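A-type flavoprotein (Giardia intestinalis, PDB 2Q9U) probably scavenges dioxygen by reducing it to water, passing electrons from a flavin mononucleotide to a diiron centre. Local coordinates at residues Ile339-Phe350 against Lys369-Phe380; Val262-Thr270 against Ser315-Val326. All coordinates share one frame; numbering follows the deposited sequence.

Interaction 1: Ile339-Phe350 against Lys369-Phe380; sequences IKGKPAFAFGAF and KADVYDEKGITF. With FMN (flavin mononucleotide), chain F.
The ring of Phe345 lies against the chain that leads into strand 378-381, meeting several residues there. Its CD1 approaches Tyr373 OH at 3.4 Å, while Asp374 OD2 and Ile378 CG1 sit at the ring edge near its plane, CG1 being 3.9 Å from Phe345 CZ. CG of Phe345 stands opposite the backbone N (chi1 -172°), which carries the ring out from its own strand to these partners. At the other end of the contact, Phe380 lays one ring face over Ala349, whose CA is above the ring centre and whose CB is 3.6 Å from Phe380 CE2. Ala370 and Ala344 touch through their methyl groups.

Backbone hydrogen bonds join the two segments in two groups. Just before strand 344-350 and at its start, Gly341 N gives a nearly straight bond to Lys369 O (2.9 Å, 173°), and Asp371 uses both its N and its O, bonding to Lys342 O and Ala344 N. Further on, strands 344-350 and 378-381 run parallel, with Gly348 N bonded to Ile378 O at 3.0 Å and Phe350 N to Phe380 O at 2.9 Å. Between the groups the chain loops out at Glu375 and Lys376. A water bridges there, donating to Ala344 O and Asp374 O, accepting from Asp374 N and resting over one face of the Tyr373 ring. An Asx turn from Asp374 OD1 to Lys376 N shapes this excursion. Beyond it Gly377, with positive phi, brings its CA to 3.1 Å from Ala346 O, a close CA-H...O contact.

Helices 356-367 and 386-409 pack against the contact, and Arg402 of the latter makes a cation-pi interaction with Tyr373. Helix 356-367 links the two parallel strands, making the final beta-alpha-beta crossover of a flavodoxin-like fold.

Interaction 2: Val262-Thr270 against Ser315-Val326; sequences VLDSMYGTT and SPTLNNTMMPSV. With FMN (flavin mononucleotide), chain F; NO3 (nitrate ion), chain D.
Met266 reaches across to Pro316, Leu318 and Met323, touching a different partner with nearly every atom. Its CB starts beside the flavin phosphate, 3.3 Å from FMN O2P. CG packs on the methyl end of Met323, 3.6 Å from its CE. The chain runs extended as far as SD, which meets Leu318 CD1 at 3.8 Å. A bend about the CG-SD bond (chi3 -70°) then turns CE back to Pro316 CG at 3.8 Å, close also to FMN C9 on the isoalloxazine. Leu318 CD1 continues this apolar lining, 3.3 Å from FMN C6.

Asp264 OD2 accepts a bond from Ser325 OG, modelled at 2.5 Å, so short that its exact length is doubtful, while its OD1 takes the backbone N of Ser265 and so steadies the start of the phosphate loop. The carbonyl Asp264 O faces Pro316 CD and is buried without a hydrogen-bond partner.

From Ser265 to Thr270, the backbone N atoms of Met266, Tyr267, Thr269 and Thr270 and the hydroxyls of Ser265, Thr269 and Thr270 all donate to phosphate oxygens, with Thr270 OG1 2.7 Å from FMN O1P. Because these donors are neutral N-H and O-H groups of the loop and the N-terminal end of helix 269-283, the phosphate charge is probably eased by many hydrogen bonds and the helix end, while the methionine and leucine give the flavin an apolar wall.

In the fold
Interactions 1 and 2, their centres 14 Å apart, meet over the flavin phosphate and ribityl chain at the C-terminal ends of the strands of one parallel sheet. Ala349 joins them: its N lies 3.2 Å from Thr270 OG1 and its O 3.2 Å from Thr317 N, both probable hydrogen bonds, and its CB packs against FMN O5'. Phe380 CE2 also packs on Thr269 OG1 at 3.6 Å. Residues Ser265-Thr270 grip the phosphate, while Pro316-Asn320 and Phe350 border the cofactor. Tyr267 OH bonds to Glu87 of the second subunit, a residue of its diiron pocket, consistent with electron transfer between subunits as in other flavodiiron proteins.

Interaction 1: Ile339-Phe350 against Lys369-Phe380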
loop_
_atom_site.group_PDB
_atom_site.type_symbol
_atom_site.label_atom_id
_atom_site.label_comp_id
_atom_site.label_asym_id
_atom_site.label_seq_id
_atom_site.Cartn_x
_atom_site.Cartn_y
_atom_site.Cartn_z
ATOM N N ILE A 339 -16.592 -20.990 -8.113
ATOM C CA ILE A 339 -17.420 -21.675 -7.108
ATOM C C ILE A 339 -18.727 -22.232 -7.665
ATOM O O ILE A 339 -19.619 -22.642 -6.908
ATOM C CB ILE A 339 -17.682 -20.816 -5.835
ATOM C CG1 ILE A 339 -18.600 -19.614 -6.147
ATOM C CG2 ILE A 339 -16.344 -20.425 -5.124
ATOM C CD1 ILE A 339 -19.047 -18.816 -4.908
ATOM N N LYS A 340 -18.839 -22.278 -8.986
ATOM C CA LYS A 340 -20.032 -22.858 -9.606
ATOM C C LYS A 340 -20.219 -24.294 -9.076
ATOM O O LYS A 340 -19.267 -25.082 -9.083
ATOM C CB LYS A 340 -19.875 -22.828 -11.128
ATOM C CG LYS A 340 -20.987 -23.446 -11.920
ATOM C CD LYS A 340 -20.626 -23.392 -13.413
ATOM C CE LYS A 340 -20.663 -21.959 -13.960
ATOM N NZ LYS A 340 -22.054 -21.581 -14.350
ATOM N N GLY A 341 -21.428 -24.603 -8.599
ATOM C CA GLY A 341 -21.765 -25.923 -8.052
ATOM C C GLY A 341 -21.309 -26.215 -6.626
ATOM O O GLY A 341 -21.654 -27.263 -6.086
ATOM N N LYS A 342 -20.554 -25.291 -6.011
ATOM C CA LYS A 342 -19.915 -25.542 -4.702
ATOM C C LYS A 342 -20.815 -25.121 -3.541
ATOM O O LYS A 342 -21.506 -24.103 -3.643
ATOM C CB LYS A 342 -18.566 -24.815 -4.580
ATOM C CG LYS A 342 -17.561 -25.221 -5.662
ATOM C CD LYS A 342 -16.161 -24.801 -5.263
ATOM C CE LYS A 342 -15.109 -25.254 -6.261
ATOM N NZ LYS A 342 -13.741 -24.868 -5.812
ATOM N N PRO A 343 -20.821 -25.908 -2.442
ATOM C CA PRO A 343 -21.607 -25.508 -1.279
ATOM C C PRO A 343 -21.154 -24.101 -0.850
ATOM O O PRO A 343 -19.962 -23.857 -0.780
ATOM C CB PRO A 343 -21.196 -26.531 -0.217
ATOM C CG PRO A 343 -20.752 -27.739 -0.997
ATOM C CD PRO A 343 -20.085 -27.167 -2.211
ATOM N N ALA A 344 -22.082 -23.177 -0.627
ATOM C CA ALA A 344 -21.721 -21.794 -0.284
ATOM C C ALA A 344 -22.670 -21.232 0.780
ATOM O O ALA A 344 -23.904 -21.354 0.653
ATOM C CB ALA A 344 -21.720 -20.886 -1.544
ATOM N N PHE A 345 -22.083 -20.615 1.811
ATOM C CA PHE A 345 -22.811 -20.135 2.983
ATOM C C PHE A 345 -22.557 -18.624 3.112
ATOM O O PHE A 345 -21.537 -18.117 2.618
ATOM C CB PHE A 345 -22.314 -20.885 4.225
ATOM C CG PHE A 345 -23.112 -20.631 5.462
ATOM C CD1 PHE A 345 -24.426 -21.124 5.577
ATOM C CD2 PHE A 345 -22.564 -19.930 6.522
ATOM C CE1 PHE A 345 -25.188 -20.907 6.739
ATOM C CE2 PHE A 345 -23.306 -19.693 7.697
ATOM C CZ PHE A 345 -24.624 -20.180 7.805
ATOM N N ALA A 346 -23.503 -17.908 3.719
ATOM C CA ALA A 346 -23.340 -16.461 3.926
ATOM C C ALA A 346 -23.760 -16.074 5.331
ATOM O O ALA A 346 -24.661 -16.682 5.894
ATOM C CB ALA A 346 -24.130 -15.654 2.872
ATOM N N PHE A 347 -23.102 -15.064 5.908
ATOM C CA PHE A 347 -23.497 -14.583 7.232
ATOM C C PHE A 347 -23.056 -13.136 7.412
ATOM O O PHE A 347 -22.309 -12.630 6.595
ATOM C CB PHE A 347 -22.924 -15.472 8.354
ATOM C CG PHE A 347 -21.415 -15.578 8.348
ATOM C CD1 PHE A 347 -20.766 -16.492 7.502
ATOM C CD2 PHE A 347 -20.641 -14.769 9.181
ATOM C CE1 PHE A 347 -19.370 -16.582 7.476
ATOM C CE2 PHE A 347 -19.217 -14.858 9.161
ATOM C CZ PHE A 347 -18.595 -15.788 8.325
ATOM N N GLY A 348 -23.517 -12.474 8.469
ATOM C CA GLY A 348 -23.084 -11.103 8.695
ATOM C C GLY A 348 -23.929 -10.359 9.687
ATOM O O GLY A 348 -25.083 -10.714 9.914
ATOM N N ALA A 349 -23.330 -9.330 10.270
ATOM C CA ALA A 349 -24.013 -8.437 11.213
ATOM C C ALA A 349 -24.860 -7.395 10.500
ATOM O O ALA A 349 -24.668 -7.112 9.326
ATOM C CB ALA A 349 -22.966 -7.761 12.114
ATOM N N PHE A 350 -25.814 -6.804 11.210
ATOM C CA PHE A 350 -26.488 -5.611 10.708
ATOM C C PHE A 350 -26.910 -4.772 11.914
ATOM O O PHE A 350 -26.887 -5.253 13.055
ATOM C CB PHE A 350 -27.695 -5.968 9.819
ATOM C CG PHE A 350 -28.801 -6.696 10.550
ATOM C CD1 PHE A 350 -28.771 -8.073 10.693
ATOM C CD2 PHE A 350 -29.863 -5.984 11.116
ATOM C CE1 PHE A 350 -29.810 -8.760 11.381
ATOM C CE2 PHE A 350 -30.902 -6.651 11.808
ATOM C CZ PHE A 350 -30.867 -8.036 11.942
ATOM N N LYS A 369 -23.776 -19.148 -9.324
ATOM C CA LYS A 369 -24.377 -20.474 -9.412
ATOM C C LYS A 369 -23.767 -21.518 -8.465
ATOM O O LYS A 369 -23.548 -22.689 -8.823
ATOM C CB LYS A 369 -24.452 -20.913 -10.876
ATOM C CG LYS A 369 -25.499 -20.029 -11.586
ATOM C CD LYS A 369 -25.151 -19.751 -12.998
ATOM C CE LYS A 369 -25.956 -18.583 -13.505
ATOM N NZ LYS A 369 -25.202 -17.321 -13.476
ATOM N N ALA A 370 -23.530 -21.070 -7.233
ATOM C CA ALA A 370 -23.090 -21.928 -6.163
ATOM C C ALA A 370 -24.292 -22.711 -5.616
ATOM O O ALA A 370 -25.450 -22.365 -5.885
ATOM C CB ALA A 370 -22.446 -21.092 -5.044
ATOM N N ASP A 371 -23.984 -23.762 -4.868
ATOM C CA ASP A 371 -24.960 -24.543 -4.103
ATOM C C ASP A 371 -25.275 -23.826 -2.781
ATOM O O ASP A 371 -24.657 -24.091 -1.729
ATOM C CB ASP A 371 -24.385 -25.952 -3.890
ATOM C CG ASP A 371 -25.273 -26.851 -3.034
ATOM O OD1 ASP A 371 -26.424 -26.480 -2.734
ATOM O OD2 ASP A 371 -24.801 -27.952 -2.662
ATOM N N VAL A 372 -26.212 -22.875 -2.842
ATOM C CA VAL A 372 -26.574 -22.103 -1.659
ATOM C C VAL A 372 -27.667 -22.897 -0.913
ATOM O O VAL A 372 -28.857 -22.677 -1.090
ATOM C CB VAL A 372 -27.003 -20.657 -1.978
ATOM C CG1 VAL A 372 -27.191 -19.844 -0.666
ATOM C CG2 VAL A 372 -25.957 -19.955 -2.890
ATOM N N TYR A 373 -27.222 -23.833 -0.094
ATOM C CA TYR A 373 -28.095 -24.780 0.590
ATOM C C TYR A 373 -28.932 -24.174 1.730
ATOM O O TYR A 373 -29.971 -24.726 2.109
ATOM C CB TYR A 373 -27.259 -25.941 1.110
ATOM C CG TYR A 373 -26.178 -25.497 2.070
ATOM C CD1 TYR A 373 -24.914 -25.112 1.593
ATOM C CD2 TYR A 373 -26.425 -25.418 3.439
ATOM C CE1 TYR A 373 -23.922 -24.684 2.464
ATOM C CE2 TYR A 373 -25.434 -24.982 4.326
ATOM C CZ TYR A 373 -24.182 -24.622 3.822
ATOM O OH TYR A 373 -23.194 -24.202 4.697
ATOM N N ASP A 374 -28.467 -23.063 2.287
ATOM C CA ASP A 374 -29.182 -22.375 3.357
ATOM C C ASP A 374 -29.248 -20.885 3.005
ATOM O O ASP A 374 -28.283 -20.146 3.229
ATOM C CB ASP A 374 -28.426 -22.590 4.669
ATOM C CG ASP A 374 -29.126 -21.984 5.874
ATOM O OD1 ASP A 374 -30.124 -21.243 5.711
ATOM O OD2 ASP A 374 -28.634 -22.239 6.994
ATOM N N GLU A 375 -30.382 -20.438 2.479
ATOM C CA GLU A 375 -30.506 -19.052 2.026
ATOM C C GLU A 375 -30.793 -18.012 3.112
ATOM O O GLU A 375 -30.917 -16.821 2.806
ATOM C CB GLU A 375 -31.582 -18.935 0.975
ATOM C CG GLU A 375 -31.331 -19.759 -0.266
ATOM C CD GLU A 375 -32.420 -19.526 -1.276
ATOM O OE1 GLU A 375 -33.544 -19.189 -0.836
ATOM O OE2 GLU A 375 -32.172 -19.641 -2.485
ATOM N N LYS A 376 -30.933 -18.459 4.351
ATOM C CA LYS A 376 -31.108 -17.556 5.466
ATOM C C LYS A 376 -29.748 -17.118 5.999
ATOM O O LYS A 376 -29.574 -15.953 6.370
ATOM C CB LYS A 376 -31.922 -18.221 6.567
ATOM N N GLY A 377 -28.786 -18.048 6.027
ATOM C CA GLY A 377 -27.495 -17.797 6.651
ATOM C C GLY A 377 -27.599 -17.528 8.147
ATOM O O GLY A 377 -28.516 -18.027 8.835
ATOM N N ILE A 378 -26.648 -16.763 8.667
ATOM C CA ILE A 378 -26.723 -16.313 10.053
ATOM C C ILE A 378 -26.600 -14.803 10.040
ATOM O O ILE A 378 -25.664 -14.272 9.480
ATOM C CB ILE A 378 -25.633 -16.938 10.961
ATOM C CG1 ILE A 378 -25.849 -18.455 11.097
ATOM C CG2 ILE A 378 -25.621 -16.249 12.329
ATOM C CD1 ILE A 378 -24.675 -19.189 11.666
ATOM N N THR A 379 -27.589 -14.119 10.604
ATOM C CA THR A 379 -27.511 -12.678 10.771
ATOM C C THR A 379 -27.817 -12.335 12.225
ATOM O O THR A 379 -28.444 -13.118 12.955
ATOM C CB THR A 379 -28.472 -11.921 9.829
ATOM O OG1 THR A 379 -29.821 -12.347 10.068
ATOM C CG2 THR A 379 -28.143 -12.229 8.398
ATOM N N PHE A 380 -27.347 -11.171 12.643
ATOM C CA PHE A 380 -27.540 -10.722 14.012
ATOM C C PHE A 380 -27.359 -9.216 14.068
ATOM O O PHE A 380 -26.619 -8.630 13.270
ATOM C CB PHE A 380 -26.557 -11.420 14.966
ATOM C CG PHE A 380 -25.118 -11.246 14.582
ATOM C CD1 PHE A 380 -24.543 -12.052 13.580
ATOM C CD2 PHE A 380 -24.338 -10.272 15.199
ATOM C CE1 PHE A 380 -23.213 -11.886 13.206
ATOM C CE2 PHE A 380 -23.009 -10.097 14.850
ATOM C CZ PHE A 380 -22.435 -10.897 13.846
HETATM N N1 FMN F . -26.729 -1.378 9.405
HETATM C C2 FMN F . -27.845 -1.586 8.650
HETATM O O2 FMN F . -28.688 -2.420 9.020
HETATM N N3 FMN F . -28.045 -0.846 7.500
HETATM C C4 FMN F . -27.112 0.082 7.067
HETATM O O4 FMN F . -27.288 0.602 5.967
HETATM C C4A FMN F . -25.951 0.293 7.834
HETATM N N5 FMN F . -24.990 1.233 7.477
HETATM C C5A FMN F . -23.872 1.405 8.286
HETATM C C6 FMN F . -22.894 2.344 7.940
HETATM C C7 FMN F . -21.753 2.529 8.739
HETATM C C7M FMN F . -20.846 3.690 8.427
HETATM C C8 FMN F . -21.585 1.778 9.902
HETATM C C8M FMN F . -20.326 1.867 10.729
HETATM C C9 FMN F . -22.558 0.844 10.253
HETATM C C9A FMN F . -23.701 0.650 9.455
HETATM N N10 FMN F . -24.666 -0.293 9.805
HETATM C C10 FMN F . -25.787 -0.448 9.017
HETATM C "C1'" FMN F . -24.541 -1.131 11.042
HETATM C "C2'" FMN F . -23.539 -2.271 10.875
HETATM O "O2'" FMN F . -23.985 -3.254 9.943
HETATM C "C3'" FMN F . -23.288 -2.803 12.288
HETATM O "O3'" FMN F . -22.470 -1.852 12.952
HETATM C "C4'" FMN F . -22.600 -4.151 12.350
HETATM O "O4'" FMN F . -22.656 -4.644 13.682
HETATM C "C5'" FMN F . -21.136 -4.060 11.937
HETATM O "O5'" FMN F . -20.613 -5.370 11.801
HETATM P P FMN F . -19.059 -5.599 12.056
HETATM O O1P FMN F . -18.743 -6.962 11.463
HETATM O O2P FMN F . -18.320 -4.497 11.354
HETATM O O3P FMN F . -18.727 -5.571 13.538
HETATM O O HOH W 1 -22.556 -28.742 -3.947
HETATM O O HOH W 2 -26.064 -21.685 2.219
#

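Interaction 2: Val262-Thr270 against Ser315-Val326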
loop_
_atom_site.group_PDB
_atom_site.type_symbol
_atom_site.label_atom_id
_atom_site.label_comp_id
_atom_site.label_asym_id
_atom_site.label_seq_id
_atom_site.Cartn_x
_atom_site.Cartn_y
_atom_site.Cartn_z
ATOM N N VAL A 262 -14.511 -15.760 2.965
ATOM C CA VAL A 262 -14.090 -14.480 2.402
ATOM C C VAL A 262 -15.009 -13.412 3.004
ATOM O O VAL A 262 -16.239 -13.545 2.957
ATOM C CB VAL A 262 -14.214 -14.462 0.855
ATOM C CG1 VAL A 262 -13.812 -13.085 0.275
ATOM C CG2 VAL A 262 -13.336 -15.581 0.232
ATOM N N LEU A 263 -14.430 -12.379 3.605
ATOM C CA LEU A 263 -15.290 -11.395 4.250
ATOM C C LEU A 263 -14.662 -10.029 4.337
ATOM O O LEU A 263 -13.483 -9.836 4.024
ATOM C CB LEU A 263 -15.700 -11.841 5.679
ATOM C CG LEU A 263 -14.658 -11.721 6.803
ATOM C CD1 LEU A 263 -15.309 -11.617 8.184
ATOM C CD2 LEU A 263 -13.633 -12.842 6.752
ATOM N N ASP A 264 -15.463 -9.084 4.803
ATOM C CA ASP A 264 -14.901 -7.851 5.305
ATOM C C ASP A 264 -15.722 -7.510 6.558
ATOM O O ASP A 264 -16.797 -8.059 6.774
ATOM C CB ASP A 264 -14.982 -6.744 4.244
ATOM C CG ASP A 264 -13.954 -5.629 4.460
ATOM O OD1 ASP A 264 -13.406 -5.511 5.590
ATOM O OD2 ASP A 264 -13.720 -4.852 3.504
ATOM N N SER A 265 -15.218 -6.613 7.379
ATOM C CA SER A 265 -15.859 -6.322 8.662
ATOM C C SER A 265 -15.430 -4.896 9.012
ATOM O O SER A 265 -14.351 -4.492 8.646
ATOM C CB SER A 265 -15.367 -7.338 9.724
ATOM O OG SER A 265 -16.043 -7.177 10.969
ATOM N N MET A 266 -16.269 -4.147 9.719
ATOM C CA MET A 266 -15.943 -2.784 10.143
ATOM C C MET A 266 -15.554 -2.689 11.628
ATOM O O MET A 266 -14.578 -2.002 11.985
ATOM C CB MET A 266 -17.129 -1.875 9.841
ATOM C CG MET A 266 -17.353 -1.740 8.343
ATOM S SD MET A 266 -18.697 -0.632 7.920
ATOM C CE MET A 266 -20.102 -1.585 8.474
ATOM N N TYR A 267 -16.326 -3.351 12.490
ATOM C CA TYR A 267 -16.020 -3.374 13.933
ATOM C C TYR A 267 -15.749 -4.791 14.462
ATOM O O TYR A 267 -15.661 -5.004 15.671
ATOM C CB TYR A 267 -17.112 -2.675 14.753
ATOM C CG TYR A 267 -17.066 -1.164 14.650
ATOM C CD1 TYR A 267 -16.256 -0.404 15.528
ATOM C CD2 TYR A 267 -17.830 -0.488 13.697
ATOM C CE1 TYR A 267 -16.199 1.015 15.442
ATOM C CE2 TYR A 267 -17.785 0.927 13.598
ATOM C CZ TYR A 267 -16.957 1.664 14.477
ATOM O OH TYR A 267 -16.913 3.049 14.382
ATOM N N GLY A 268 -15.608 -5.757 13.562
ATOM C CA GLY A 268 -14.999 -7.038 13.965
ATOM C C GLY A 268 -15.934 -8.130 14.467
ATOM O O GLY A 268 -15.478 -9.238 14.738
ATOM N N THR A 269 -17.231 -7.854 14.589
ATOM C CA THR A 269 -18.148 -8.915 15.057
ATOM C C THR A 269 -18.407 -9.982 13.986
ATOM O O THR A 269 -18.497 -11.179 14.308
ATOM C CB THR A 269 -19.481 -8.387 15.653
ATOM O OG1 THR A 269 -20.278 -7.789 14.626
ATOM C CG2 THR A 269 -19.202 -7.355 16.786
ATOM N N THR A 270 -18.530 -9.553 12.724
ATOM C CA THR A 270 -18.637 -10.509 11.607
ATOM C C THR A 270 -17.350 -11.354 11.528
ATOM O O THR A 270 -17.386 -12.567 11.245
ATOM C CB THR A 270 -18.928 -9.834 10.239
ATOM O OG1 THR A 270 -20.111 -9.030 10.324
ATOM C CG2 THR A 270 -19.153 -10.896 9.155
ATOM N N SER A 315 -20.353 -10.251 5.212
ATOM C CA SER A 315 -20.196 -8.800 5.298
ATOM C C SER A 315 -21.247 -8.239 6.252
ATOM O O SER A 315 -22.385 -8.716 6.247
ATOM C CB SER A 315 -20.411 -8.164 3.905
ATOM O OG SER A 315 -20.463 -6.755 3.972
ATOM N N PRO A 316 -20.886 -7.196 7.035
ATOM C CA PRO A 316 -21.966 -6.401 7.628
ATOM C C PRO A 316 -22.726 -5.620 6.578
ATOM O O PRO A 316 -22.251 -5.444 5.437
ATOM C CB PRO A 316 -21.219 -5.446 8.592
ATOM C CG PRO A 316 -19.853 -5.323 8.033
ATOM C CD PRO A 316 -19.557 -6.727 7.460
ATOM N N THR A 317 -23.932 -5.176 6.939
ATOM C CA THR A 317 -24.686 -4.284 6.076
ATOM C C THR A 317 -24.054 -2.890 6.140
ATOM O O THR A 317 -23.877 -2.306 7.221
ATOM C CB THR A 317 -26.196 -4.260 6.438
ATOM O OG1 THR A 317 -26.769 -5.555 6.172
ATOM C CG2 THR A 317 -26.945 -3.231 5.580
ATOM N N LEU A 318 -23.668 -2.389 4.972
ATOM C CA LEU A 318 -23.169 -1.033 4.846
ATOM C C LEU A 318 -24.053 -0.325 3.830
ATOM O O LEU A 318 -24.093 -0.736 2.656
ATOM C CB LEU A 318 -21.709 -1.049 4.374
ATOM C CG LEU A 318 -21.008 0.314 4.158
ATOM C CD1 LEU A 318 -21.000 1.180 5.439
ATOM C CD2 LEU A 318 -19.567 0.096 3.638
ATOM N N ASN A 319 -24.777 0.701 4.290
ATOM C CA ASN A 319 -25.640 1.524 3.431
ATOM C C ASN A 319 -26.558 0.657 2.589
ATOM O O ASN A 319 -26.592 0.794 1.361
ATOM C CB ASN A 319 -24.801 2.451 2.534
ATOM C CG ASN A 319 -23.823 3.315 3.338
ATOM O OD1 ASN A 319 -24.152 3.772 4.425
ATOM N ND2 ASN A 319 -22.622 3.507 2.812
ATOM N N ASN A 320 -27.269 -0.253 3.267
ATOM C CA ASN A 320 -28.319 -1.086 2.665
ATOM C C ASN A 320 -27.828 -2.148 1.696
ATOM O O ASN A 320 -28.619 -2.702 0.934
ATOM C CB ASN A 320 -29.388 -0.217 1.990
ATOM C CG ASN A 320 -30.067 0.734 2.965
ATOM O OD1 ASN A 320 -30.576 0.303 4.000
ATOM N ND2 ASN A 320 -30.060 2.038 2.641
ATOM N N THR A 321 -26.534 -2.442 1.723
ATOM C CA THR A 321 -26.006 -3.525 0.901
ATOM C C THR A 321 -24.777 -4.166 1.545
ATOM O O THR A 321 -24.517 -3.944 2.727
ATOM C CB THR A 321 -25.776 -3.056 -0.574
ATOM O OG1 THR A 321 -25.402 -4.178 -1.376
ATOM C CG2 THR A 321 -24.726 -1.922 -0.675
ATOM N N MET A 322 -24.052 -4.990 0.792
ATOM C CA MET A 322 -22.801 -5.580 1.294
ATOM C C MET A 322 -21.661 -4.575 1.136
ATOM O O MET A 322 -21.775 -3.614 0.384
ATOM C CB MET A 322 -22.452 -6.870 0.531
ATOM C CG MET A 322 -22.095 -6.596 -0.945
ATOM S SD MET A 322 -21.708 -8.086 -1.883
ATOM C CE MET A 322 -23.373 -8.706 -2.284
ATOM N N MET A 323 -20.564 -4.798 1.844
ATOM C CA MET A 323 -19.397 -3.910 1.704
ATOM C C MET A 323 -18.858 -3.992 0.264
ATOM O O MET A 323 -18.882 -5.084 -0.337
ATOM C CB MET A 323 -18.331 -4.260 2.738
ATOM C CG MET A 323 -18.778 -3.897 4.188
ATOM S SD MET A 323 -17.505 -4.227 5.430
ATOM C CE MET A 323 -16.347 -2.902 5.048
ATOM N N PRO A 324 -18.402 -2.832 -0.313
ATOM C CA PRO A 324 -17.893 -2.783 -1.687
ATOM C C PRO A 324 -16.804 -3.828 -1.949
ATOM O O PRO A 324 -16.772 -4.404 -3.041
ATOM C CB PRO A 324 -17.312 -1.355 -1.792
ATOM C CG PRO A 324 -18.192 -0.540 -0.824
ATOM C CD PRO A 324 -18.364 -1.497 0.335
ATOM N N SER A 325 -15.925 -4.081 -0.967
ATOM C CA SER A 325 -14.814 -5.055 -1.143
ATOM C C SER A 325 -15.347 -6.482 -1.403
ATOM O O SER A 325 -14.783 -7.270 -2.213
ATOM C CB SER A 325 -13.888 -5.045 0.073
ATOM O OG SER A 325 -14.609 -5.412 1.249
ATOM N N VAL A 326 -16.453 -6.802 -0.754
ATOM C CA VAL A 326 -17.070 -8.125 -0.934
ATOM C C VAL A 326 -17.794 -8.203 -2.289
ATOM O O VAL A 326 -17.761 -9.261 -2.945
ATOM C CB VAL A 326 -17.958 -8.499 0.289
ATOM C CG1 VAL A 326 -18.671 -9.879 0.126
ATOM C CG2 VAL A 326 -17.116 -8.512 1.550
HETATM N N1 FMN F . -26.729 -1.378 9.405
HETATM C C2 FMN F . -27.845 -1.586 8.650
HETATM O O2 FMN F . -28.688 -2.420 9.020
HETATM N N3 FMN F . -28.045 -0.846 7.500
HETATM C C4 FMN F . -27.112 0.082 7.067
HETATM O O4 FMN F . -27.288 0.602 5.967
HETATM C C4A FMN F . -25.951 0.293 7.834
HETATM N N5 FMN F . -24.990 1.233 7.477
HETATM C C5A FMN F . -23.872 1.405 8.286
HETATM C C6 FMN F . -22.894 2.344 7.940
HETATM C C7 FMN F . -21.753 2.529 8.739
HETATM C C7M FMN F . -20.846 3.690 8.427
HETATM C C8 FMN F . -21.585 1.778 9.902
HETATM C C8M FMN F . -20.326 1.867 10.729
HETATM C C9 FMN F . -22.558 0.844 10.253
HETATM C C9A FMN F . -23.701 0.650 9.455
HETATM N N10 FMN F . -24.666 -0.293 9.805
HETATM C C10 FMN F . -25.787 -0.448 9.017
HETATM C "C1'" FMN F . -24.541 -1.131 11.042
HETATM C "C2'" FMN F . -23.539 -2.271 10.875
HETATM O "O2'" FMN F . -23.985 -3.254 9.943
HETATM C "C3'" FMN F . -23.288 -2.803 12.288
HETATM O "O3'" FMN F . -22.470 -1.852 12.952
HETATM C "C4'" FMN F . -22.600 -4.151 12.350
HETATM O "O4'" FMN F . -22.656 -4.644 13.682
HETATM C "C5'" FMN F . -21.136 -4.060 11.937
HETATM O "O5'" FMN F . -20.613 -5.370 11.801
HETATM P P FMN F . -19.059 -5.599 12.056
HETATM O O1P FMN F . -18.743 -6.962 11.463
HETATM O O2P FMN F . -18.320 -4.497 11.354
HETATM O O3P FMN F . -18.727 -5.571 13.538
HETATM N N NO3 D . -14.741 -1.447 1.541
HETATM O O1 NO3 D . -13.892 -1.127 0.468
HETATM O O2 NO3 D . -14.815 -0.602 2.645
HETATM O O3 NO3 D . -15.492 -2.617 1.535
#